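Local coordinates for uncharacterized conserved protein (Staphylococcus epidermidis, PDB 3FRM) that is of unknown function but carries a GNAT acetyltransferase-type domain, consistent with a role in acyl transfer, at residues 186-191 and 213-218. Sequence-based numbering, arbitrary orientation.
Sequences KTIEID and GRMANE
With CG1 swung anti to the backbone N (chi1 173°), Ile188 parts its two branches between two consecutive residues: CG2 meets Ala216 and CD1, at the end of the longer arm, meets Met215. Met215, a selenomethionine, has CG anti to its own carbonyl carbon and runs extended through chi2, then bends at chi3 (-32°), which turns the methyl CE back to the isoleucine. The CE of Met215 lies 3.6 Å from CD1 of Ile188, and the two side chains cross at about a right angle. The other touch is closer and tightly packed, methyl against methyl, with Ile188 CG2 3.3 Å from Ala216 CB. The CA atoms of Ile188 and Ala216 are 6.3 Å apart, consistent with a small side chain at this point. In the beta-alpha-beta unit of this GNAT domain, helix 204-216 links strand 188-195 to the neighbouring parallel strand 221-225, and the contact packs residues 215-216 against Ile188, where strand 188-195 begins. Ile181 of strand 174-183 also touches Met215, while Met183 and Val221 pack against Ile188. Just beyond, Asn217 departs from helical geometry with positive phi, and Arg219 hydrogen-bonds the carbonyl oxygens of Met215 and Ala216.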
loop_
_atom_site.group_PDB
_atom_site.type_symbol
_atom_site.label_atom_id
_atom_site.label_comp_id
_atom_site.label_asym_id
_atom_site.label_seq_id
_atom_site.Cartn_x
_atom_site.Cartn_y
_atom_site.Cartn_z
ATOM N N LYS A 186 -3.181 27.205 -7.821
ATOM C CA LYS A 186 -3.822 26.150 -8.584
ATOM C C LYS A 186 -4.253 24.997 -7.688
ATOM O O LYS A 186 -5.346 24.469 -7.828
ATOM C CB LYS A 186 -2.827 25.610 -9.610
ATOM C CG LYS A 186 -3.393 25.366 -11.017
ATOM C CD LYS A 186 -2.911 23.997 -11.596
ATOM C CE LYS A 186 -1.382 23.880 -11.709
ATOM N NZ LYS A 186 -0.955 22.752 -12.607
ATOM N N THR A 187 -3.393 24.595 -6.754
ATOM C CA THR A 187 -3.691 23.405 -5.988
ATOM C C THR A 187 -3.457 23.552 -4.489
ATOM O O THR A 187 -2.868 24.516 -4.008
ATOM C CB THR A 187 -2.760 22.263 -6.389
ATOM O OG1 THR A 187 -1.415 22.705 -6.211
ATOM C CG2 THR A 187 -2.943 21.826 -7.811
ATOM N N ILE A 188 -3.860 22.529 -3.763
ATOM C CA ILE A 188 -3.343 22.345 -2.446
ATOM C C ILE A 188 -2.795 20.931 -2.224
ATOM O O ILE A 188 -3.413 19.919 -2.583
ATOM C CB ILE A 188 -4.364 22.832 -1.427
ATOM C CG1 ILE A 188 -3.980 22.523 0.001
ATOM C CG2 ILE A 188 -5.765 22.354 -1.771
ATOM C CD1 ILE A 188 -4.644 23.585 0.868
ATOM N N GLU A 189 -1.598 20.867 -1.649
ATOM C CA GLU A 189 -0.956 19.610 -1.441
ATOM C C GLU A 189 -0.862 19.326 0.027
ATOM O O GLU A 189 -0.526 20.207 0.819
ATOM C CB GLU A 189 0.420 19.616 -2.062
ATOM C CG GLU A 189 1.080 18.273 -2.093
ATOM C CD GLU A 189 2.590 18.423 -2.252
ATOM O OE1 GLU A 189 2.988 19.334 -3.019
ATOM O OE2 GLU A 189 3.377 17.658 -1.611
ATOM N N ILE A 190 -1.219 18.099 0.388
ATOM C CA ILE A 190 -0.995 17.624 1.721
ATOM C C ILE A 190 0.249 16.729 1.759
ATOM O O ILE A 190 0.689 16.193 0.746
ATOM C CB ILE A 190 -2.253 17.003 2.399
ATOM C CG1 ILE A 190 -2.885 15.897 1.588
ATOM C CG2 ILE A 190 -3.362 18.053 2.568
ATOM C CD1 ILE A 190 -3.764 14.956 2.416
ATOM N N ASP A 191 0.831 16.622 2.938
ATOM C CA ASP A 191 2.021 15.871 3.111
ATOM C C ASP A 191 2.149 15.604 4.601
ATOM O O ASP A 191 1.741 16.421 5.431
ATOM C CB ASP A 191 3.215 16.709 2.633
ATOM C CG ASP A 191 4.495 15.913 2.558
ATOM O OD1 ASP A 191 5.503 16.369 3.163
ATOM O OD2 ASP A 191 4.512 14.824 1.930
ATOM N N GLY A 213 -10.141 20.362 2.876
ATOM C CA GLY A 213 -11.046 20.525 1.761
ATOM C C GLY A 213 -11.712 21.894 1.768
ATOM O O GLY A 213 -11.891 22.506 0.686
ATOM N N ARG A 214 -12.101 22.354 2.972
ATOM C CA ARG A 214 -12.721 23.656 3.131
ATOM C C ARG A 214 -11.719 24.766 2.857
ATOM O O ARG A 214 -12.063 25.742 2.202
ATOM C CB ARG A 214 -13.415 23.826 4.499
ATOM C CG ARG A 214 -14.706 23.003 4.646
ATOM C CD ARG A 214 -15.409 23.221 5.982
ATOM N NE ARG A 214 -14.517 23.094 7.138
ATOM C CZ ARG A 214 -14.266 21.963 7.792
ATOM N NH1 ARG A 214 -14.846 20.822 7.424
ATOM N NH2 ARG A 214 -13.424 21.976 8.824
HETATM N N MSE A 215 -10.474 24.604 3.296
HETATM C CA MSE A 215 -9.449 25.556 2.895
HETATM C C MSE A 215 -9.251 25.592 1.396
HETATM O O MSE A 215 -8.997 26.646 0.836
HETATM C CB MSE A 215 -8.098 25.252 3.512
HETATM C CG MSE A 215 -8.054 25.370 4.973
HETATM SE SE MSE A 215 -6.274 24.821 5.571
HETATM C CE MSE A 215 -5.794 23.471 4.270
ATOM N N ALA A 216 -9.352 24.454 0.726
ATOM C CA ALA A 216 -8.967 24.438 -0.673
ATOM C C ALA A 216 -9.807 25.342 -1.566
ATOM O O ALA A 216 -9.338 25.790 -2.619
ATOM C CB ALA A 216 -8.942 23.032 -1.194
ATOM N N ASN A 217 -11.045 25.615 -1.151
ATOM C CA ASN A 217 -12.048 26.233 -2.015
ATOM C C ASN A 217 -12.441 25.294 -3.149
ATOM O O ASN A 217 -12.965 24.223 -2.882
ATOM C CB ASN A 217 -11.576 27.579 -2.556
ATOM C CG ASN A 217 -11.831 28.694 -1.603
ATOM O OD1 ASN A 217 -10.935 29.071 -0.826
ATOM N ND2 ASN A 217 -13.066 29.233 -1.625
ATOM N N GLU A 218 -12.222 25.690 -4.398
ATOM C CA GLU A 218 -12.364 24.742 -5.490
ATOM C C GLU A 218 -11.014 24.257 -6.056
ATOM O O GLU A 218 -10.968 23.572 -7.103
ATOM C CB GLU A 218 -13.308 25.299 -6.557
ATOM C CG GLU A 218 -14.796 25.491 -6.030
ATOM C CD GLU A 218 -15.862 24.858 -6.967
ATOM O OE1 GLU A 218 -15.547 23.849 -7.676
ATOM O OE2 GLU A 218 -17.025 25.365 -7.000
#